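Local coordinates for protein pumilio homology domain family member 4 (PDB 3BWT) that binds single-stranded RNA through a curved array of helical Pumilio repeats, recognising messenger RNAs as a PUF-family regulator, at residues A[276-281]-A[286-291]. Residues are numbered along the deposited sequence; the frame is centred on the assembly and turned at random.
Sequences QSLLND and YVLQTA
Leu288 CD2 lies over the nitrogen end of one face of the peptide that joins Leu278 to Leu279, 3.6 Å from Leu279 N. Leu278 O of the same peptide accepts a hydrogen bond from Asp281 N (3.0 Å), which ties the end of helix 256-279 to the turn. In Leu288, CG stands anti to the backbone N (chi1 -177°), and a chi2 of 44° then turns CD2, rather than CD1, toward Leu279 N. The same methyl rests 3.9 Å from Leu279 CB, while the stem of the side chain meets Leu278 root to root, CB to CB at 4.0 Å. The contact is buried, made by van der Waals packing of leucine side chains and one peptide, with no hydrogen bond across it. Past the end of helix 256-279, Asp281 OD2 accepts bonds from Tyr283 N and Gly284 N, capping the start of helix 284-298. The two segments, both in Pumilio repeat 8 near the C-terminal end of the array, join the C-terminal end of helix 256-279 to helix 284-298 across a short turn. Leu278 continues the packing onto helix 236-240, Val287 touches helices 236-240 and 245-253, and Leu279 meets Ile327 of helix 322-328.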
loop_
_atom_site.group_PDB
_atom_site.type_symbol
_atom_site.label_atom_id
_atom_site.label_comp_id
_atom_site.label_asym_id
_atom_site.label_seq_id
_atom_site.Cartn_x
_atom_site.Cartn_y
_atom_site.Cartn_z
ATOM N N GLN A 276 -17.678 24.856 18.119
ATOM C CA GLN A 276 -18.893 25.126 17.366
ATOM C C GLN A 276 -18.628 24.942 15.875
ATOM O O GLN A 276 -19.504 24.517 15.116
ATOM C CB GLN A 276 -19.400 26.544 17.634
ATOM C CG GLN A 276 -20.849 26.761 17.197
ATOM C CD GLN A 276 -21.201 28.226 17.023
ATOM O OE1 GLN A 276 -22.365 28.571 16.811
ATOM N NE2 GLN A 276 -20.197 29.095 17.101
ATOM N N SER A 277 -17.414 25.280 15.461
ATOM C CA SER A 277 -16.996 25.049 14.092
ATOM C C SER A 277 -17.014 23.554 13.773
ATOM O O SER A 277 -17.518 23.144 12.725
ATOM C CB SER A 277 -15.614 25.650 13.840
ATOM O OG SER A 277 -15.663 27.060 13.979
ATOM N N LEU A 278 -16.483 22.744 14.682
ATOM C CA LEU A 278 -16.513 21.298 14.505
ATOM C C LEU A 278 -17.941 20.767 14.471
ATOM O O LEU A 278 -18.330 20.066 13.536
ATOM C CB LEU A 278 -15.733 20.594 15.609
ATOM C CG LEU A 278 -14.245 20.321 15.418
ATOM C CD1 LEU A 278 -13.549 21.488 14.772
ATOM C CD2 LEU A 278 -13.635 20.004 16.767
ATOM N N LEU A 279 -18.715 21.086 15.500
ATOM C CA LEU A 279 -20.099 20.644 15.565
ATOM C C LEU A 279 -20.810 20.879 14.240
ATOM O O LEU A 279 -21.691 20.107 13.858
ATOM C CB LEU A 279 -20.846 21.384 16.673
ATOM C CG LEU A 279 -22.361 21.153 16.714
ATOM C CD1 LEU A 279 -22.660 19.683 16.926
ATOM C CD2 LEU A 279 -23.006 21.984 17.809
ATOM N N ASN A 280 -20.415 21.941 13.539
ATOM C CA ASN A 280 -21.174 22.425 12.382
ATOM C C ASN A 280 -20.550 22.131 11.024
ATOM O O ASN A 280 -21.049 22.559 9.982
ATOM C CB ASN A 280 -21.455 23.922 12.520
ATOM C CG ASN A 280 -22.764 24.197 13.221
ATOM O OD1 ASN A 280 -23.833 23.782 12.756
ATOM N ND2 ASN A 280 -22.694 24.895 14.351
ATOM N N ASP A 281 -19.464 21.378 11.041
ATOM C CA ASP A 281 -18.736 21.095 9.825
ATOM C C ASP A 281 -19.008 19.686 9.304
ATOM O O ASP A 281 -19.193 18.743 10.076
ATOM C CB ASP A 281 -17.242 21.299 10.049
ATOM C CG ASP A 281 -16.459 21.207 8.774
ATOM O OD1 ASP A 281 -16.439 22.207 8.029
ATOM O OD2 ASP A 281 -15.879 20.133 8.512
ATOM N N TYR A 286 -17.531 14.646 12.814
ATOM C CA TYR A 286 -17.028 13.301 13.125
ATOM C C TYR A 286 -15.826 13.324 14.050
ATOM O O TYR A 286 -15.691 12.468 14.915
ATOM C CB TYR A 286 -16.626 12.558 11.852
ATOM C CG TYR A 286 -17.760 12.315 10.913
ATOM C CD1 TYR A 286 -18.629 11.255 11.111
ATOM C CD2 TYR A 286 -17.965 13.147 9.817
ATOM C CE1 TYR A 286 -19.683 11.026 10.248
ATOM C CE2 TYR A 286 -19.016 12.924 8.942
ATOM C CZ TYR A 286 -19.876 11.864 9.166
ATOM O OH TYR A 286 -20.928 11.642 8.305
ATOM N N VAL A 287 -14.940 14.286 13.818
ATOM C CA VAL A 287 -13.779 14.507 14.659
ATOM C C VAL A 287 -14.215 14.885 16.067
ATOM O O VAL A 287 -13.648 14.427 17.060
ATOM C CB VAL A 287 -12.925 15.640 14.090
ATOM C CG1 VAL A 287 -11.755 15.963 15.021
ATOM C CG2 VAL A 287 -12.441 15.270 12.698
ATOM N N LEU A 288 -15.232 15.730 16.141
ATOM C CA LEU A 288 -15.800 16.127 17.416
ATOM C C LEU A 288 -16.350 14.906 18.133
ATOM O O LEU A 288 -16.190 14.764 19.344
ATOM C CB LEU A 288 -16.923 17.149 17.210
ATOM C CG LEU A 288 -17.518 17.662 18.523
ATOM C CD1 LEU A 288 -16.390 17.979 19.500
ATOM C CD2 LEU A 288 -18.417 18.873 18.300
ATOM N N GLN A 289 -17.008 14.035 17.376
ATOM C CA GLN A 289 -17.615 12.847 17.948
ATOM C C GLN A 289 -16.539 11.882 18.406
ATOM O O GLN A 289 -16.700 11.178 19.397
ATOM C CB GLN A 289 -18.528 12.161 16.942
ATOM C CG GLN A 289 -19.241 10.955 17.514
ATOM C CD GLN A 289 -20.192 10.324 16.525
ATOM O OE1 GLN A 289 -20.311 10.779 15.388
ATOM N NE2 GLN A 289 -20.871 9.261 16.946
ATOM N N THR A 290 -15.436 11.850 17.672
ATOM C CA THR A 290 -14.302 11.049 18.083
ATOM C C THR A 290 -13.748 11.587 19.393
ATOM O O THR A 290 -13.429 10.817 20.295
ATOM C CB THR A 290 -13.205 11.038 17.024
ATOM O OG1 THR A 290 -13.613 10.187 15.954
ATOM C CG2 THR A 290 -11.918 10.494 17.606
ATOM N N ALA A 291 -13.657 12.911 19.490
ATOM C CA ALA A 291 -13.088 13.570 20.661
ATOM C C ALA A 291 -13.861 13.209 21.919
ATOM O O ALA A 291 -13.273 12.883 22.948
ATOM C CB ALA A 291 -13.079 15.072 20.465
#